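Matching sites in CEL61B from Hypocrea jecorina, a protein that oxidatively cleaves cellulose and related polysaccharides as a copper-dependent lytic polysaccharide monooxygenase of family AA9 (PDB 2VTC (chain A, 1.60 Å), residues 136-141 and 161-166), and in its relative glycoside hydrolase family 61 from Trichoderma reesei (PDB 5O2W (chain B, 2.00 Å), residues 113-118 and 140-145). One frame, after least-squares fit of the local backbone (RMSD 0.35 Å); residues are numbered along the deposited sequences.

Structure 1 (2VTC); sequences KIQEAG and WTVKIP.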
loop_
_atom_site.group_PDB
_atom_site.type_symbol
_atom_site.label_atom_id
_atom_site.label_comp_id
_atom_site.label_asym_id
_atom_site.label_seq_id
_atom_site.Cartn_x
_atom_site.Cartn_y
_atom_site.Cartn_z
ATOM N N LYS A 136 -7.320 -6.814 4.783
ATOM C CA LYS A 136 -6.815 -5.628 5.508
ATOM C C LYS A 136 -6.126 -6.029 6.812
ATOM O O LYS A 136 -6.728 -6.721 7.634
ATOM C CB LYS A 136 -7.962 -4.668 5.809
ATOM C CG LYS A 136 -7.495 -3.336 6.437
ATOM C CD LYS A 136 -8.686 -2.454 6.797
ATOM C CE LYS A 136 -9.137 -1.565 5.623
ATOM N NZ LYS A 136 -10.443 -0.870 5.909
ATOM N N ILE A 137 -4.882 -5.589 7.000
ATOM C CA ILE A 137 -4.137 -5.890 8.236
ATOM C C ILE A 137 -3.742 -4.649 9.053
ATOM O O ILE A 137 -3.220 -4.774 10.170
ATOM C CB ILE A 137 -2.880 -6.779 7.965
ATOM C CG1 ILE A 137 -1.876 -6.066 7.037
ATOM C CG2 ILE A 137 -3.329 -8.144 7.414
ATOM C CD1 ILE A 137 -0.457 -6.572 7.131
ATOM N N GLN A 138 -3.993 -3.467 8.495
ATOM C CA GLN A 138 -3.705 -2.195 9.178
ATOM C C GLN A 138 -4.601 -1.084 8.625
ATOM O O GLN A 138 -4.836 -1.000 7.423
ATOM C CB GLN A 138 -2.217 -1.844 9.014
ATOM C CG GLN A 138 -1.746 -0.487 9.609
ATOM C CD GLN A 138 -2.019 0.702 8.681
ATOM O OE1 GLN A 138 -1.897 0.608 7.443
ATOM N NE2 GLN A 138 -2.380 1.843 9.280
ATOM N N GLU A 139 -5.130 -0.255 9.520
ATOM C CA GLU A 139 -5.830 0.961 9.094
ATOM C C GLU A 139 -5.703 2.059 10.153
ATOM O O GLU A 139 -5.698 1.782 11.365
ATOM C CB GLU A 139 -7.315 0.697 8.781
ATOM C CG GLU A 139 -8.150 0.182 9.965
ATOM C CD GLU A 139 -9.615 -0.012 9.664
ATOM O OE1 GLU A 139 -10.051 0.233 8.506
ATOM O OE2 GLU A 139 -10.356 -0.395 10.609
ATOM N N ALA A 140 -5.577 3.293 9.688
ATOM C CA ALA A 140 -5.490 4.442 10.605
ATOM C C ALA A 140 -6.133 5.631 9.922
ATOM O O ALA A 140 -5.892 5.896 8.735
ATOM C CB ALA A 140 -4.042 4.736 10.982
ATOM N N GLY A 141 -6.949 6.372 10.675
ATOM C CA GLY A 141 -7.702 7.494 10.115
ATOM C C GLY A 141 -7.370 8.808 10.797
ATOM O O GLY A 141 -6.203 9.210 10.828
ATOM N N TRP A 161 6.191 4.486 7.957
ATOM C CA TRP A 161 4.986 3.900 8.548
ATOM C C TRP A 161 5.219 2.441 8.948
ATOM O O TRP A 161 5.682 1.637 8.130
ATOM C CB TRP A 161 3.772 3.993 7.602
ATOM C CG TRP A 161 2.500 3.872 8.373
ATOM C CD1 TRP A 161 1.691 2.768 8.488
ATOM C CD2 TRP A 161 1.906 4.891 9.188
ATOM N NE1 TRP A 161 0.629 3.049 9.326
ATOM C CE2 TRP A 161 0.744 4.344 9.771
ATOM C CE3 TRP A 161 2.263 6.221 9.490
ATOM C CZ2 TRP A 161 -0.078 5.078 10.636
ATOM C CZ3 TRP A 161 1.447 6.947 10.344
ATOM C CH2 TRP A 161 0.287 6.375 10.904
ATOM N N THR A 162 4.886 2.113 10.191
ATOM C CA THR A 162 5.094 0.765 10.744
ATOM C C THR A 162 3.830 -0.072 10.595
ATOM O O THR A 162 2.731 0.362 10.971
ATOM C CB THR A 162 5.505 0.816 12.241
ATOM O OG1 THR A 162 6.800 1.419 12.358
ATOM C CG2 THR A 162 5.553 -0.591 12.861
ATOM N N VAL A 163 4.001 -1.274 10.039
ATOM C CA VAL A 163 2.923 -2.244 9.895
ATOM C C VAL A 163 3.393 -3.592 10.437
ATOM O O VAL A 163 4.401 -4.116 9.977
ATOM C CB VAL A 163 2.489 -2.409 8.397
ATOM C CG1 VAL A 163 1.396 -3.442 8.261
ATOM C CG2 VAL A 163 1.986 -1.077 7.846
ATOM N N LYS A 164 2.655 -4.135 11.395
ATOM C CA LYS A 164 2.909 -5.473 11.940
ATOM C C LYS A 164 2.325 -6.594 11.070
ATOM O O LYS A 164 1.132 -6.563 10.728
ATOM C CB LYS A 164 2.343 -5.591 13.361
ATOM C CG LYS A 164 2.835 -6.838 14.111
ATOM C CD LYS A 164 2.224 -6.943 15.508
ATOM C CE LYS A 164 2.757 -8.157 16.253
ATOM N NZ LYS A 164 4.251 -8.125 16.429
ATOM N N ILE A 165 3.172 -7.567 10.712
ATOM C CA ILE A 165 2.702 -8.817 10.090
ATOM C C ILE A 165 2.035 -9.644 11.203
ATOM O O ILE A 165 2.695 -9.962 12.189
ATOM C CB ILE A 165 3.877 -9.604 9.443
ATOM C CG1 ILE A 165 4.572 -8.761 8.376
ATOM C CG2 ILE A 165 3.378 -10.925 8.833
ATOM C CD1 ILE A 165 5.854 -9.396 7.832
ATOM N N PRO A 166 0.727 -9.968 11.069
ATOM C CA PRO A 166 0.008 -10.720 12.103
ATOM C C PRO A 166 0.776 -11.975 12.542
ATOM O O PRO A 166 1.324 -12.707 11.692
ATOM C CB PRO A 166 -1.301 -11.106 11.407
ATOM C CG PRO A 166 -1.526 -9.974 10.448
ATOM C CD PRO A 166 -0.153 -9.647 9.927
#

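Structure 2 (5O2W); sequences KIDGVG and WVVKIP. With MAN (alpha-D-mannopyranose), chain C.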
loop_
_atom_site.group_PDB
_atom_site.type_symbol
_atom_site.label_atom_id
_atom_site.label_comp_id
_atom_site.label_asym_id
_atom_site.label_seq_id
_atom_site.Cartn_x
_atom_site.Cartn_y
_atom_site.Cartn_z
ATOM N N LYS B 113 -7.325 -6.519 4.930
ATOM C CA LYS B 113 -6.750 -5.377 5.612
ATOM C C LYS B 113 -6.184 -5.792 6.952
ATOM O O LYS B 113 -6.921 -6.344 7.810
ATOM C CB LYS B 113 -7.805 -4.288 5.838
ATOM C CG LYS B 113 -7.272 -2.976 6.360
ATOM C CD LYS B 113 -8.399 -1.981 6.659
ATOM C CE LYS B 113 -8.958 -1.384 5.363
ATOM N NZ LYS B 113 -10.078 -0.403 5.617
ATOM N N ILE B 114 -4.862 -5.558 7.107
ATOM C CA ILE B 114 -4.170 -5.799 8.358
ATOM C C ILE B 114 -3.920 -4.555 9.235
ATOM O O ILE B 114 -3.690 -4.717 10.451
ATOM C CB ILE B 114 -2.866 -6.600 8.124
ATOM C CG1 ILE B 114 -1.831 -5.851 7.240
ATOM C CG2 ILE B 114 -3.240 -7.962 7.524
ATOM C CD1 ILE B 114 -0.413 -6.380 7.400
ATOM N N ASP B 115 -3.955 -3.357 8.654
ATOM C CA ASP B 115 -4.110 -2.131 9.443
ATOM C C ASP B 115 -4.845 -1.019 8.737
ATOM O O ASP B 115 -5.130 -1.075 7.535
ATOM C CB ASP B 115 -2.761 -1.686 10.125
ATOM C CG ASP B 115 -1.821 -0.879 9.235
ATOM O OD1 ASP B 115 -2.018 -0.738 8.002
ATOM O OD2 ASP B 115 -0.838 -0.345 9.783
ATOM N N GLY B 116 -5.207 -0.004 9.498
ATOM C CA GLY B 116 -5.869 1.165 8.954
ATOM C C GLY B 116 -6.047 2.233 10.018
ATOM O O GLY B 116 -6.735 1.988 11.048
ATOM N N VAL B 117 -5.501 3.427 9.751
ATOM C CA VAL B 117 -5.627 4.552 10.648
ATOM C C VAL B 117 -6.144 5.747 9.871
ATOM O O VAL B 117 -5.669 6.056 8.762
ATOM C CB VAL B 117 -4.285 4.924 11.324
ATOM C CG1 VAL B 117 -4.467 6.102 12.315
ATOM C CG2 VAL B 117 -3.710 3.719 12.061
ATOM N N GLY B 118 -7.093 6.431 10.467
ATOM C CA GLY B 118 -7.752 7.521 9.772
ATOM C C GLY B 118 -7.603 8.837 10.442
ATOM O O GLY B 118 -6.486 9.380 10.564
ATOM N N TRP B 140 6.080 4.669 8.077
ATOM C CA TRP B 140 4.971 3.965 8.678
ATOM C C TRP B 140 5.386 2.525 8.982
ATOM O O TRP B 140 6.124 1.903 8.193
ATOM C CB TRP B 140 3.746 4.023 7.753
ATOM C CG TRP B 140 2.530 3.498 8.378
ATOM C CD1 TRP B 140 2.019 2.259 8.246
ATOM C CD2 TRP B 140 1.696 4.183 9.296
ATOM N NE1 TRP B 140 0.913 2.114 9.006
ATOM C CE2 TRP B 140 0.663 3.290 9.658
ATOM C CE3 TRP B 140 1.678 5.483 9.813
ATOM C CZ2 TRP B 140 -0.346 3.637 10.575
ATOM C CZ3 TRP B 140 0.671 5.817 10.708
ATOM C CH2 TRP B 140 -0.333 4.907 11.064
ATOM N N VAL B 141 4.902 1.999 10.117
ATOM C CA VAL B 141 5.226 0.638 10.608
ATOM C C VAL B 141 3.971 -0.230 10.635
ATOM O O VAL B 141 2.937 0.180 11.174
ATOM C CB VAL B 141 5.878 0.709 12.017
ATOM C CG1 VAL B 141 6.131 -0.689 12.629
ATOM C CG2 VAL B 141 7.181 1.475 11.894
ATOM N N VAL B 142 4.053 -1.410 10.037
ATOM C CA VAL B 142 2.961 -2.363 10.013
ATOM C C VAL B 142 3.541 -3.664 10.524
ATOM O O VAL B 142 4.679 -4.028 10.172
ATOM C CB VAL B 142 2.377 -2.572 8.578
ATOM C CG1 VAL B 142 3.347 -3.310 7.663
ATOM C CG2 VAL B 142 1.084 -3.369 8.622
ATOM N N LYS B 143 2.761 -4.378 11.342
ATOM C CA LYS B 143 3.166 -5.698 11.790
ATOM C C LYS B 143 2.516 -6.841 11.007
ATOM O O LYS B 143 1.312 -6.894 10.825
ATOM C CB LYS B 143 2.858 -5.872 13.276
ATOM C CG LYS B 143 3.243 -7.240 13.783
ATOM C CD LYS B 143 3.025 -7.354 15.266
ATOM C CE LYS B 143 2.981 -8.805 15.687
ATOM N NZ LYS B 143 3.056 -8.844 17.163
ATOM N N ILE B 144 3.315 -7.795 10.589
ATOM C CA ILE B 144 2.764 -8.994 9.940
ATOM C C ILE B 144 2.172 -9.904 11.030
ATOM O O ILE B 144 2.848 -10.239 11.991
ATOM C CB ILE B 144 3.834 -9.730 9.161
ATOM C CG1 ILE B 144 4.468 -8.822 8.097
ATOM C CG2 ILE B 144 3.271 -11.000 8.492
ATOM C CD1 ILE B 144 3.545 -8.298 7.026
ATOM N N PRO B 145 0.892 -10.264 10.928
ATOM C CA PRO B 145 0.316 -10.951 12.103
ATOM C C PRO B 145 1.111 -12.212 12.530
ATOM O O PRO B 145 1.607 -12.973 11.672
ATOM C CB PRO B 145 -1.101 -11.299 11.659
ATOM C CG PRO B 145 -1.389 -10.382 10.480
ATOM C CD PRO B 145 -0.074 -10.105 9.824
HETATM C C1 MAN C . -7.049 1.936 14.397
HETATM C C2 MAN C . -6.309 2.766 15.446
HETATM C C3 MAN C . -6.977 2.543 16.817
HETATM C C4 MAN C . -8.486 2.788 16.733
HETATM C C5 MAN C . -9.026 1.853 15.661
HETATM C C6 MAN C . -10.544 1.884 15.546
HETATM O O2 MAN C . -6.348 4.126 15.048
HETATM O O3 MAN C . -6.456 3.384 17.780
HETATM O O4 MAN C . -9.091 2.488 17.996
HETATM O O5 MAN C . -8.435 2.196 14.428
HETATM O O6 MAN C . -10.935 2.932 14.692
HETATM O O HOH W 1 0.479 -0.473 12.213
#

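Structure 1 (2VTC)
The amide of Q138 meets the edge of the W161 indole, near the ring plane. Q138 NE2 is 3.2 Å from W161 NE1. Both are donors, so this close pair is not a hydrogen bond. Amide and ring planes lie 61° apart. With chi1 177° and a bend at chi2, the Q138 amide is turned toward W161. Both ends of the amide bond to strand 113-119: OE1 with T115 OG1, NE2 weakly with I113 O. A140 CB touches W161 CZ2 at 4.0 Å. Q138 CG packs on V163 CG2 at 4.2 Å. I137 CD1 lies 3.8 Å from V163 CG1. I137 and Q138 form a classic beta bulge opposite T115. K136 NZ and E139 OE1 form a salt bridge (2.8 Å). The contact joins strand 133-143 to 160-164, an outermost strand of the other sheet of the AA9 beta-sandwich.

Structure 2 (5O2W)
The carboxylate of D115 meets the edge of the W140 indole, near the ring plane. W140 NE1 donates a hydrogen bond to D115 OD2 (3.1 Å, 165° at the hydrogen), on the syn side of the carboxylate. Carboxylate and ring planes lie 65° apart. D115 CG sits between its backbone N and carbonyl carbon (chi1 83°), which puts OD2 at W140 NE1. OD2 also accepts from a water at 2.8 Å, which donates to V141 O as well. OD1 lies close to the D92 carboxylate, which may raise the pKa of one of the two acids. V117 CG2 touches W140 CZ2 at 3.7 Å. D115 CG packs on V142 CG2 at 3.9 Å. I114 CD1 lies 3.6 Å from V142 CG2. I114 and D115 form a classic beta bulge opposite D92. C1 of the alpha-D-mannopyranose is 3.4 Å from G116 O, and its O2 is 3.9 Å from V117 CG1.

How the two compare
The polar link to the tryptophan is replaced. D115(B) presents an acceptor where Q138(A) presents a donor. W140(B) NE1 donates to D115(B) OD2 at 3.1 Å, whereas W161(A) NE1 and Q138(A) NE2 stand 3.2 Å apart without a bond. The salt bridge K136(A) NZ - E139(A) OE1 (2.8 Å) occurs in structure 1 alone, as G116(B) has no side chain. A water bonded to D115(B) OD2 and V141(B) O is modelled in structure 2.

In the packing, the CB atoms of Q138(A) and D115(B) are 1.2 Å apart after superposition, yet their CG atoms nearly coincide. CD, OE1 and NE2 of Q138(A) have no counterpart, nor does OD1 of D115(B). Q138(A) NE2 lies 3.7 Å from A140(A) CB, a contact that D115(B) does not make with V117(B).

A140(A) and V117(B) keep CB in place and both touch the tryptophan. V117(B) adds CG1 and CG2. The indole is shifted within its rotamer, with the CH2 atoms of W161(A) and W140(B) 1.6 Å apart after superposition. The place of CZ3 of W161(A) is left, while CH2 of W140(B) falls near CZ2 of W161(A).

I137(A) and I114(B) keep their place. The mannose is in structure 2 alone, touching G116(B) and V117(B). The models differ at V163(A) and V142(B), chi1 179° against 70°. I165(A) and I144(B) also differ, their CD1 atoms 2.7 Å apart.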